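Long-range contact in pentafunctional AROM polypeptide (Schizosaccharomyces pombe, PDB 5SWV), which probably catalyses the dehydration of 3-dehydroquinate and the reduction of 3-dehydroshikimate, two steps of the shikimate pathway: residues Asp195-Met203 and Leu213-Thr221. Numbering follows the deposited sequence.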
loop_
_atom_site.group_PDB
_atom_site.type_symbol
_atom_site.label_atom_id
_atom_site.label_comp_id
_atom_site.label_asym_id
_atom_site.label_seq_id
_atom_site.Cartn_x
_atom_site.Cartn_y
_atom_site.Cartn_z
ATOM N N ASP A 195 3.203 27.951 1.732
ATOM C CA ASP A 195 2.919 26.617 2.301
ATOM C C ASP A 195 2.018 25.685 1.446
ATOM O O ASP A 195 1.430 24.727 1.951
ATOM C CB ASP A 195 2.321 26.789 3.701
ATOM C CG ASP A 195 0.957 27.490 3.674
ATOM O OD1 ASP A 195 0.606 28.113 2.630
ATOM O OD2 ASP A 195 0.241 27.410 4.702
ATOM N N ILE A 196 1.902 25.975 0.161
ATOM C CA ILE A 196 1.440 24.993 -0.796
ATOM C C ILE A 196 2.590 23.999 -0.895
ATOM O O ILE A 196 3.738 24.418 -0.986
ATOM C CB ILE A 196 1.197 25.633 -2.181
ATOM C CG1 ILE A 196 0.115 26.724 -2.101
ATOM C CG2 ILE A 196 0.829 24.579 -3.221
ATOM C CD1 ILE A 196 0.417 27.947 -2.954
ATOM N N PRO A 197 2.309 22.693 -0.848
ATOM C CA PRO A 197 3.414 21.738 -0.971
ATOM C C PRO A 197 4.039 21.744 -2.359
ATOM O O PRO A 197 3.357 22.023 -3.350
ATOM C CB PRO A 197 2.774 20.384 -0.665
ATOM C CG PRO A 197 1.308 20.603 -0.761
ATOM C CD PRO A 197 1.053 22.042 -0.463
ATOM N N LEU A 198 5.330 21.419 -2.412
ATOM C CA LEU A 198 6.143 21.620 -3.608
ATOM C C LEU A 198 6.926 20.371 -4.045
ATOM O O LEU A 198 7.712 19.835 -3.278
ATOM C CB LEU A 198 7.115 22.771 -3.353
ATOM C CG LEU A 198 8.016 23.213 -4.515
ATOM C CD1 LEU A 198 7.252 24.028 -5.549
ATOM C CD2 LEU A 198 9.198 24.008 -3.988
ATOM N N ILE A 199 6.710 19.938 -5.289
ATOM C CA ILE A 199 7.581 18.970 -5.970
ATOM C C ILE A 199 8.571 19.781 -6.806
ATOM O O ILE A 199 8.169 20.603 -7.615
ATOM C CB ILE A 199 6.797 18.031 -6.910
ATOM C CG1 ILE A 199 5.603 17.394 -6.198
ATOM C CG2 ILE A 199 7.701 16.927 -7.447
ATOM C CD1 ILE A 199 4.696 16.611 -7.125
ATOM N N LEU A 200 9.857 19.520 -6.632
ATOM C CA LEU A 200 10.900 20.359 -7.202
ATOM C C LEU A 200 12.185 19.584 -7.444
ATOM O O LEU A 200 12.767 19.044 -6.519
ATOM C CB LEU A 200 11.156 21.513 -6.251
ATOM C CG LEU A 200 12.249 22.524 -6.595
ATOM C CD1 LEU A 200 11.862 23.303 -7.842
ATOM C CD2 LEU A 200 12.500 23.461 -5.417
ATOM N N PHE A 201 12.614 19.537 -8.700
ATOM C CA PHE A 201 13.847 18.850 -9.098
ATOM C C PHE A 201 14.251 19.239 -10.510
ATOM O O PHE A 201 13.548 19.982 -11.178
ATOM C CB PHE A 201 13.689 17.332 -9.011
ATOM C CG PHE A 201 12.611 16.774 -9.885
ATOM C CD1 PHE A 201 11.284 16.755 -9.455
ATOM C CD2 PHE A 201 12.913 16.216 -11.119
ATOM C CE1 PHE A 201 10.282 16.215 -10.253
ATOM C CE2 PHE A 201 11.912 15.663 -11.920
ATOM C CZ PHE A 201 10.596 15.677 -11.490
ATOM N N ASN A 202 15.415 18.751 -10.927
ATOM C CA ASN A 202 15.908 18.912 -12.276
ATOM C C ASN A 202 15.946 17.553 -12.926
ATOM O O ASN A 202 16.480 16.593 -12.349
ATOM C CB ASN A 202 17.313 19.492 -12.284
ATOM C CG ASN A 202 17.375 20.889 -11.691
ATOM O OD1 ASN A 202 16.588 21.761 -12.053
ATOM N ND2 ASN A 202 18.316 21.111 -10.785
ATOM N N MET A 203 15.368 17.471 -14.121
ATOM C CA MET A 203 15.551 16.304 -14.962
ATOM C C MET A 203 16.910 16.387 -15.660
ATOM O O MET A 203 17.626 17.387 -15.529
ATOM C CB MET A 203 14.380 16.135 -15.927
ATOM C CG MET A 203 14.202 17.202 -17.002
ATOM S SD MET A 203 12.712 17.008 -18.028
ATOM C CE MET A 203 11.465 16.482 -16.867
ATOM N N LEU A 213 17.232 14.388 -3.482
ATOM C CA LEU A 213 16.924 15.342 -2.394
ATOM C C LEU A 213 15.463 15.812 -2.303
ATOM O O LEU A 213 15.040 16.319 -1.251
ATOM C CB LEU A 213 17.815 16.589 -2.511
ATOM C CG LEU A 213 19.328 16.365 -2.425
ATOM C CD1 LEU A 213 20.076 17.687 -2.577
ATOM C CD2 LEU A 213 19.709 15.664 -1.133
ATOM N N ASN A 214 14.704 15.685 -3.389
ATOM C CA ASN A 214 13.284 16.015 -3.361
ATOM C C ASN A 214 12.475 14.969 -2.582
ATOM O O ASN A 214 12.246 13.866 -3.059
ATOM C CB ASN A 214 12.756 16.144 -4.778
ATOM C CG ASN A 214 11.278 16.469 -4.808
ATOM O OD1 ASN A 214 10.885 17.579 -4.523
ATOM N ND2 ASN A 214 10.455 15.487 -5.132
ATOM N N LYS A 215 12.044 15.316 -1.379
ATOM C CA LYS A 215 11.428 14.324 -0.477
ATOM C C LYS A 215 9.973 14.091 -0.791
ATOM O O LYS A 215 9.515 12.968 -0.740
ATOM C CB LYS A 215 11.627 14.724 0.982
ATOM C CG LYS A 215 13.106 14.659 1.348
ATOM C CD LYS A 215 13.417 15.014 2.793
ATOM C CE LYS A 215 12.935 16.418 3.128
ATOM N NZ LYS A 215 13.813 17.060 4.139
ATOM N N PHE A 216 9.274 15.155 -1.160
ATOM C CA PHE A 216 7.842 15.113 -1.393
ATOM C C PHE A 216 7.464 14.733 -2.825
ATOM O O PHE A 216 7.707 15.494 -3.759
ATOM C CB PHE A 216 7.239 16.471 -1.050
ATOM C CG PHE A 216 5.760 16.515 -1.196
ATOM C CD1 PHE A 216 4.948 15.903 -0.251
ATOM C CD2 PHE A 216 5.174 17.147 -2.289
ATOM C CE1 PHE A 216 3.562 15.928 -0.380
ATOM C CE2 PHE A 216 3.791 17.174 -2.429
ATOM C CZ PHE A 216 2.981 16.561 -1.474
ATOM N N MET A 217 6.847 13.554 -2.969
ATOM C CA MET A 217 6.266 13.049 -4.242
ATOM C C MET A 217 7.236 13.067 -5.420
ATOM O O MET A 217 6.980 13.711 -6.438
ATOM C CB MET A 217 4.974 13.801 -4.603
ATOM C CG MET A 217 3.845 13.608 -3.606
ATOM S SD MET A 217 2.341 14.505 -4.091
ATOM C CE MET A 217 1.753 13.448 -5.417
ATOM N N THR A 218 8.344 12.346 -5.268
ATOM C CA THR A 218 9.317 12.178 -6.348
ATOM C C THR A 218 8.791 11.145 -7.332
ATOM O O THR A 218 8.277 10.109 -6.912
ATOM C CB THR A 218 10.687 11.699 -5.821
ATOM O OG1 THR A 218 11.210 12.666 -4.910
ATOM C CG2 THR A 218 11.676 11.525 -6.949
ATOM N N PRO A 219 8.895 11.421 -8.642
ATOM C CA PRO A 219 8.558 10.353 -9.579
ATOM C C PRO A 219 9.676 9.331 -9.700
ATOM O O PRO A 219 10.861 9.680 -9.672
ATOM C CB PRO A 219 8.330 11.078 -10.902
ATOM C CG PRO A 219 9.064 12.349 -10.763
ATOM C CD PRO A 219 9.015 12.720 -9.315
ATOM N N VAL A 220 9.261 8.076 -9.818
ATOM C CA VAL A 220 10.141 6.951 -10.014
ATOM C C VAL A 220 9.589 6.065 -11.123
ATOM O O VAL A 220 8.424 6.189 -11.518
ATOM C CB VAL A 220 10.300 6.110 -8.728
ATOM C CG1 VAL A 220 10.861 6.963 -7.604
ATOM C CG2 VAL A 220 8.987 5.449 -8.305
ATOM N N THR A 221 10.440 5.163 -11.603
ATOM C CA THR A 221 10.079 4.202 -12.629
ATOM C C THR A 221 10.456 2.811 -12.123
ATOM O O THR A 221 10.804 2.663 -10.948
ATOM C CB THR A 221 10.744 4.548 -13.983
ATOM O OG1 THR A 221 10.353 3.583 -14.971
ATOM C CG2 THR A 221 12.270 4.577 -13.888
#
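The ring of F216 lies between P197 and M217, which come from opposite sides of its plane. P197 CB makes an off-centre CH-pi contact, 4.2 Å from the ring centroid, while M217, its own neighbour in sequence, sets CG over the middle of one face. I199 CG1 reaches F216 CD2 at 3.9 Å, and I199 CD1 runs on to M217 CB at 3.8 Å, crossing that side chain at a slant. The F201 ring has I199 CG2 at its edge, in plane, and meets P219 obliquely, with F201 CZ 3.7 Å from P219 CG.

Between these two apolar patches, the buried amide of N214 ties the segments together. With CG anti to the backbone N (chi1 179°), the side chain reaches strand 198-203, where L200 N donates to N214 OD1 (3.0 Å, N-H...O angle 160°), approaching from well above the carbonyl plane. R187 of helix 177-193 also donates to OD1 through NH1. On the other side of the amide, N214 ND2 bonds F216 O at 3.1 Å and T218 OG1 at 2.9 Å, holding the turn that leads into strand 218-220. Both ends of the amide are thus occupied, which should fix its rotation.

Helix 208-213 carries the chain between the two strands, which are the seventh and eighth of an eight-stranded parallel sheet and its two outermost members. No backbone hydrogen bond joins the two segments; N214 and the apolar side chains bridge them where the sheet comes round on itself, as in the closed TIM barrel of type I 3-dehydroquinases.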